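Similar to yteR (Bacilus subtilis) (Clostridium acetobutylicum, PDB 4WU0) probably hydrolyses unsaturated rhamnogalacturonan fragments derived from pectin, as a glycoside hydrolase of family GH105 related to YteR. Local coordinates at residues 2-14 and 34-46. Sequence-based numbering, arbitrary orientation.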
loop_
_atom_site.group_PDB
_atom_site.type_symbol
_atom_site.label_atom_id
_atom_site.label_comp_id
_atom_site.label_asym_id
_atom_site.label_seq_id
_atom_site.Cartn_x
_atom_site.Cartn_y
_atom_site.Cartn_z
ATOM N N GLN A 2 25.751 -1.037 1.572
ATOM C CA GLN A 2 25.091 -2.312 1.268
ATOM C C GLN A 2 23.678 -2.066 0.739
ATOM O O GLN A 2 22.889 -1.416 1.407
ATOM C CB GLN A 2 25.023 -3.177 2.523
ATOM C CG GLN A 2 24.197 -4.447 2.358
ATOM C CD GLN A 2 24.591 -5.554 3.332
ATOM O OE1 GLN A 2 24.414 -5.432 4.547
ATOM N NE2 GLN A 2 25.127 -6.644 2.795
ATOM N N LYS A 3 23.367 -2.586 -0.451
ATOM C CA LYS A 3 22.086 -2.293 -1.092
ATOM C C LYS A 3 21.069 -3.350 -0.695
ATOM O O LYS A 3 21.041 -4.472 -1.225
ATOM C CB LYS A 3 22.238 -2.192 -2.604
ATOM C CG LYS A 3 23.208 -1.072 -3.001
ATOM C CD LYS A 3 23.257 -0.804 -4.486
ATOM C CE LYS A 3 22.018 -0.082 -4.986
ATOM N NZ LYS A 3 22.248 0.522 -6.346
ATOM N N TYR A 4 20.225 -2.968 0.252
ATOM C CA TYR A 4 19.227 -3.876 0.783
ATOM C C TYR A 4 18.150 -4.244 -0.218
ATOM O O TYR A 4 17.478 -5.265 -0.045
ATOM C CB TYR A 4 18.593 -3.315 2.062
ATOM C CG TYR A 4 19.493 -3.462 3.268
ATOM C CD1 TYR A 4 20.440 -2.506 3.570
ATOM C CD2 TYR A 4 19.402 -4.573 4.078
ATOM C CE1 TYR A 4 21.287 -2.649 4.657
ATOM C CE2 TYR A 4 20.233 -4.722 5.176
ATOM C CZ TYR A 4 21.169 -3.754 5.456
ATOM O OH TYR A 4 21.992 -3.902 6.534
ATOM N N SER A 5 17.952 -3.452 -1.275
ATOM C CA SER A 5 16.899 -3.830 -2.231
ATOM C C SER A 5 17.236 -5.177 -2.886
ATOM O O SER A 5 16.395 -6.096 -2.974
ATOM C CB SER A 5 16.669 -2.748 -3.310
ATOM O OG SER A 5 17.830 -2.550 -4.077
ATOM N N LYS A 6 18.479 -5.305 -3.315
ATOM C CA LYS A 6 18.928 -6.552 -3.945
ATOM C C LYS A 6 19.066 -7.679 -2.916
ATOM O O LYS A 6 18.675 -8.820 -3.170
ATOM C CB LYS A 6 20.259 -6.346 -4.659
ATOM C CG LYS A 6 20.827 -7.623 -5.269
ATOM C CD LYS A 6 22.147 -7.357 -6.004
ATOM C CE LYS A 6 22.664 -8.623 -6.667
ATOM N NZ LYS A 6 23.938 -8.340 -7.391
ATOM N N LEU A 7 19.622 -7.366 -1.756
ATOM C CA LEU A 7 19.803 -8.378 -0.740
ATOM C C LEU A 7 18.450 -8.960 -0.329
ATOM O O LEU A 7 18.307 -10.160 -0.167
ATOM C CB LEU A 7 20.546 -7.808 0.479
ATOM C CG LEU A 7 20.828 -8.788 1.621
ATOM C CD1 LEU A 7 21.612 -10.012 1.163
ATOM C CD2 LEU A 7 21.547 -8.093 2.780
ATOM N N MET A 8 17.453 -8.107 -0.136
ATOM C CA MET A 8 16.134 -8.605 0.205
ATOM C C MET A 8 15.481 -9.379 -0.933
ATOM O O MET A 8 14.837 -10.401 -0.701
ATOM C CB MET A 8 15.222 -7.469 0.634
ATOM C CG MET A 8 13.861 -7.954 1.065
ATOM S SD MET A 8 13.964 -9.179 2.391
ATOM C CE MET A 8 13.922 -8.024 3.711
ATOM N N ALA A 9 15.600 -8.873 -2.158
ATOM C CA ALA A 9 15.067 -9.585 -3.315
ATOM C C ALA A 9 15.667 -10.988 -3.394
ATOM O O ALA A 9 14.956 -11.971 -3.585
ATOM C CB ALA A 9 15.352 -8.807 -4.611
ATOM N N ASP A 10 16.983 -11.072 -3.220
ATOM C CA ASP A 10 17.660 -12.360 -3.274
ATOM C C ASP A 10 17.186 -13.256 -2.121
ATOM O O ASP A 10 17.062 -14.464 -2.284
ATOM C CB ASP A 10 19.182 -12.181 -3.224
ATOM C CG ASP A 10 19.742 -11.646 -4.522
ATOM O OD1 ASP A 10 19.026 -11.762 -5.551
ATOM O OD2 ASP A 10 20.886 -11.106 -4.517
ATOM N N SER A 11 16.908 -12.660 -0.968
ATOM C CA SER A 11 16.402 -13.423 0.172
ATOM C C SER A 11 15.010 -13.987 -0.090
ATOM O O SER A 11 14.722 -15.140 0.230
ATOM C CB SER A 11 16.370 -12.555 1.437
ATOM O OG SER A 11 17.663 -12.118 1.782
ATOM N N ILE A 12 14.143 -13.166 -0.666
ATOM C CA ILE A 12 12.775 -13.585 -0.964
ATOM C C ILE A 12 12.788 -14.767 -1.929
ATOM O O ILE A 12 12.060 -15.748 -1.749
ATOM C CB ILE A 12 11.981 -12.414 -1.553
ATOM C CG1 ILE A 12 11.764 -11.320 -0.495
ATOM C CG2 ILE A 12 10.631 -12.875 -2.123
ATOM C CD1 ILE A 12 11.347 -10.001 -1.094
ATOM N N ILE A 13 13.621 -14.671 -2.954
ATOM C CA ILE A 13 13.702 -15.703 -3.979
ATOM C C ILE A 13 14.268 -16.989 -3.389
ATOM O O ILE A 13 13.679 -18.071 -3.549
ATOM C CB ILE A 13 14.504 -15.198 -5.210
ATOM C CG1 ILE A 13 13.737 -14.031 -5.849
ATOM C CG2 ILE A 13 14.738 -16.308 -6.204
ATOM C CD1 ILE A 13 14.502 -13.273 -6.918
ATOM N N ALA A 14 15.377 -16.878 -2.660
ATOM C CA ALA A 14 16.037 -18.058 -2.092
ATOM C C ALA A 14 15.210 -18.743 -1.001
ATOM O O ALA A 14 15.277 -19.960 -0.851
ATOM C CB ALA A 14 17.432 -17.681 -1.547
ATOM N N ILE A 34 10.415 -6.043 -6.407
ATOM C CA ILE A 34 11.410 -6.805 -7.158
ATOM C C ILE A 34 11.638 -6.168 -8.538
ATOM O O ILE A 34 12.736 -6.191 -9.079
ATOM C CB ILE A 34 11.034 -8.302 -7.230
ATOM C CG1 ILE A 34 11.114 -8.900 -5.816
ATOM C CG2 ILE A 34 11.978 -9.048 -8.173
ATOM C CD1 ILE A 34 10.620 -10.319 -5.699
ATOM N N ALA A 35 10.597 -5.572 -9.104
ATOM C CA ALA A 35 10.734 -4.926 -10.397
ATOM C C ALA A 35 11.700 -3.744 -10.336
ATOM O O ALA A 35 12.382 -3.459 -11.317
ATOM C CB ALA A 35 9.391 -4.497 -10.948
ATOM N N LYS A 36 11.785 -3.066 -9.188
ATOM C CA LYS A 36 12.762 -1.985 -9.045
ATOM C C LYS A 36 14.196 -2.526 -9.026
ATOM O O LYS A 36 15.122 -1.880 -9.516
ATOM C CB LYS A 36 12.505 -1.160 -7.786
ATOM C CG LYS A 36 11.141 -0.477 -7.719
ATOM C CD LYS A 36 10.744 0.295 -8.962
ATOM C CE LYS A 36 11.335 1.681 -9.017
ATOM N NZ LYS A 36 10.709 2.505 -10.104
ATOM N N VAL A 37 14.371 -3.718 -8.467
ATOM C CA VAL A 37 15.678 -4.352 -8.453
ATOM C C VAL A 37 16.077 -4.761 -9.869
ATOM O O VAL A 37 17.222 -4.578 -10.264
ATOM C CB VAL A 37 15.699 -5.545 -7.488
ATOM C CG1 VAL A 37 17.020 -6.287 -7.560
ATOM C CG2 VAL A 37 15.425 -5.047 -6.095
ATOM N N TYR A 38 15.115 -5.258 -10.650
ATOM C CA TYR A 38 15.338 -5.511 -12.069
ATOM C C TYR A 38 15.769 -4.233 -12.789
ATOM O O TYR A 38 16.732 -4.233 -13.563
ATOM C CB TYR A 38 14.081 -6.090 -12.737
ATOM C CG TYR A 38 14.255 -6.250 -14.216
ATOM C CD1 TYR A 38 15.277 -7.034 -14.733
ATOM C CD2 TYR A 38 13.403 -5.612 -15.107
ATOM C CE1 TYR A 38 15.452 -7.169 -16.109
ATOM C CE2 TYR A 38 13.567 -5.747 -16.468
ATOM C CZ TYR A 38 14.592 -6.523 -16.964
ATOM O OH TYR A 38 14.718 -6.658 -18.330
ATOM N N GLU A 39 15.075 -3.137 -12.509
ATOM C CA GLU A 39 15.345 -1.858 -13.161
ATOM C C GLU A 39 16.791 -1.422 -12.978
ATOM O O GLU A 39 17.446 -1.018 -13.948
ATOM C CB GLU A 39 14.409 -0.785 -12.590
ATOM C CG GLU A 39 14.583 0.627 -13.141
ATOM C CD GLU A 39 13.583 1.596 -12.520
ATOM O OE1 GLU A 39 13.972 2.734 -12.175
ATOM O OE2 GLU A 39 12.405 1.206 -12.362
ATOM N N TRP A 40 17.291 -1.484 -11.745
ATOM C CA TRP A 40 18.651 -0.975 -11.518
ATOM C C TRP A 40 19.748 -1.985 -11.779
ATOM O O TRP A 40 20.814 -1.609 -12.252
ATOM C CB TRP A 40 18.821 -0.296 -10.164
ATOM C CG TRP A 40 18.940 -1.147 -8.918
ATOM C CD1 TRP A 40 17.955 -1.408 -8.014
ATOM C CD2 TRP A 40 20.125 -1.769 -8.410
ATOM N NE1 TRP A 40 18.453 -2.160 -6.978
ATOM C CE2 TRP A 40 19.781 -2.395 -7.195
ATOM C CE3 TRP A 40 21.447 -1.858 -8.862
ATOM C CZ2 TRP A 40 20.713 -3.104 -6.435
ATOM C CZ3 TRP A 40 22.367 -2.561 -8.103
ATOM C CH2 TRP A 40 21.993 -3.177 -6.907
ATOM N N THR A 41 19.487 -3.261 -11.531
ATOM C CA THR A 41 20.516 -4.273 -11.763
ATOM C C THR A 41 20.606 -4.678 -13.232
ATOM O O THR A 41 21.662 -5.121 -13.698
ATOM C CB THR A 41 20.265 -5.563 -10.958
ATOM O OG1 THR A 41 19.062 -6.199 -11.420
ATOM C CG2 THR A 41 20.183 -5.287 -9.456
ATOM N N LYS A 42 19.498 -4.507 -13.942
ATOM C CA LYS A 42 19.325 -4.997 -15.309
ATOM C C LYS A 42 19.532 -6.500 -15.403
ATOM O O LYS A 42 19.813 -7.039 -16.478
ATOM C CB LYS A 42 20.263 -4.247 -16.258
ATOM C CG LYS A 42 20.059 -2.720 -16.215
ATOM C CD LYS A 42 20.895 -2.027 -17.272
ATOM C CE LYS A 42 20.497 -0.574 -17.438
ATOM N NZ LYS A 42 20.980 0.263 -16.306
ATOM N N ASP A 43 19.372 -7.181 -14.273
ATOM C CA ASP A 43 19.581 -8.617 -14.202
ATOM C C ASP A 43 18.278 -9.372 -14.482
ATOM O O ASP A 43 17.325 -9.291 -13.711
ATOM C CB ASP A 43 20.146 -8.982 -12.821
ATOM C CG ASP A 43 20.606 -10.421 -12.732
ATOM O OD1 ASP A 43 20.143 -11.260 -13.536
ATOM O OD2 ASP A 43 21.429 -10.720 -11.836
ATOM N N LYS A 44 18.265 -10.127 -15.579
ATOM C CA LYS A 44 17.043 -10.799 -16.030
ATOM C C LYS A 44 16.491 -11.797 -15.014
ATOM O O LYS A 44 15.311 -12.135 -15.054
ATOM C CB LYS A 44 17.277 -11.490 -17.383
ATOM C CG LYS A 44 16.023 -12.121 -17.986
ATOM C CD LYS A 44 16.267 -12.727 -19.381
ATOM C CE LYS A 44 15.044 -13.514 -19.882
ATOM N NZ LYS A 44 13.760 -12.728 -19.830
ATOM N N LYS A 45 17.308 -12.259 -14.075
ATOM C CA LYS A 45 16.782 -13.211 -13.103
ATOM C C LYS A 45 15.626 -12.617 -12.281
ATOM O O LYS A 45 14.726 -13.344 -11.853
ATOM C CB LYS A 45 17.877 -13.764 -12.198
ATOM C CG LYS A 45 18.194 -12.942 -10.997
ATOM C CD LYS A 45 19.252 -13.635 -10.143
ATOM C CE LYS A 45 20.001 -12.645 -9.269
ATOM N NZ LYS A 45 21.330 -13.177 -8.817
ATOM N N TYR A 46 15.633 -11.304 -12.073
ATOM C CA TYR A 46 14.540 -10.671 -11.314
ATOM C C TYR A 46 13.268 -10.603 -12.157
ATOM O O TYR A 46 12.171 -10.908 -11.668
ATOM C CB TYR A 46 14.948 -9.306 -10.767
ATOM C CG TYR A 46 16.139 -9.446 -9.865
ATOM C CD1 TYR A 46 16.046 -10.143 -8.676
ATOM C CD2 TYR A 46 17.375 -8.967 -10.252
ATOM C CE1 TYR A 46 17.144 -10.319 -7.867
ATOM C CE2 TYR A 46 18.480 -9.134 -9.462
ATOM C CZ TYR A 46 18.367 -9.823 -8.266
ATOM O OH TYR A 46 19.490 -10.001 -7.487
HETATM O O HOH W 1 22.255 -12.073 -6.620
#
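Tyr46 pushes its ring between Lys6, Ala9, Asp10 and Ile13 of helix 4-14, a knob-into-hole fit. Its OH donates to Asp10 OD1 at 2.7 Å. The carboxylate oxygen lies at the ring edge and is met on its syn side. Ala9 CB lies 4.0 Å from Tyr46 CE1, and Ile13 CD1 touches CD1 of the same ring. Lys6 runs fully extended past the hydroxyl, with CG 3.5 Å from Tyr46 OH. At the start of the helix, Lys3 lies over one face of Trp40. Its NZ is 3.5 Å from the centroid of the six-membered ring, a cation-pi contact. A bend at chi3 (74°) turns the amine over the ring. Trp40 NE1 donates to Ser5 OG at 3.0 Å, 19° out of the indole plane. Between the two aromatic contacts Val37 CG2 packs on Ala9 CB. Deeper in, Ile34 meets Ala9 and Ile12. The axes of helix 4-14 and of the 34-41 part of helix 25-41 cross at -123°. The contact joins the N-terminal helix to the next two helices of the (alpha/alpha)6 barrel expected of this glycoside hydrolase clan. Val37 CG1 and Lys45 CG cover opposite faces of Tyr46, and Thr41 CG2 backs Trp40 on the face away from Lys3. A water links Asp10 OD2 to Lys45 NZ. Asp43 caps helix 44-54 through OD1, which accepts from Lys45 N. Ser5 OG also bonds Glu359 of the C-terminal helix 345-360.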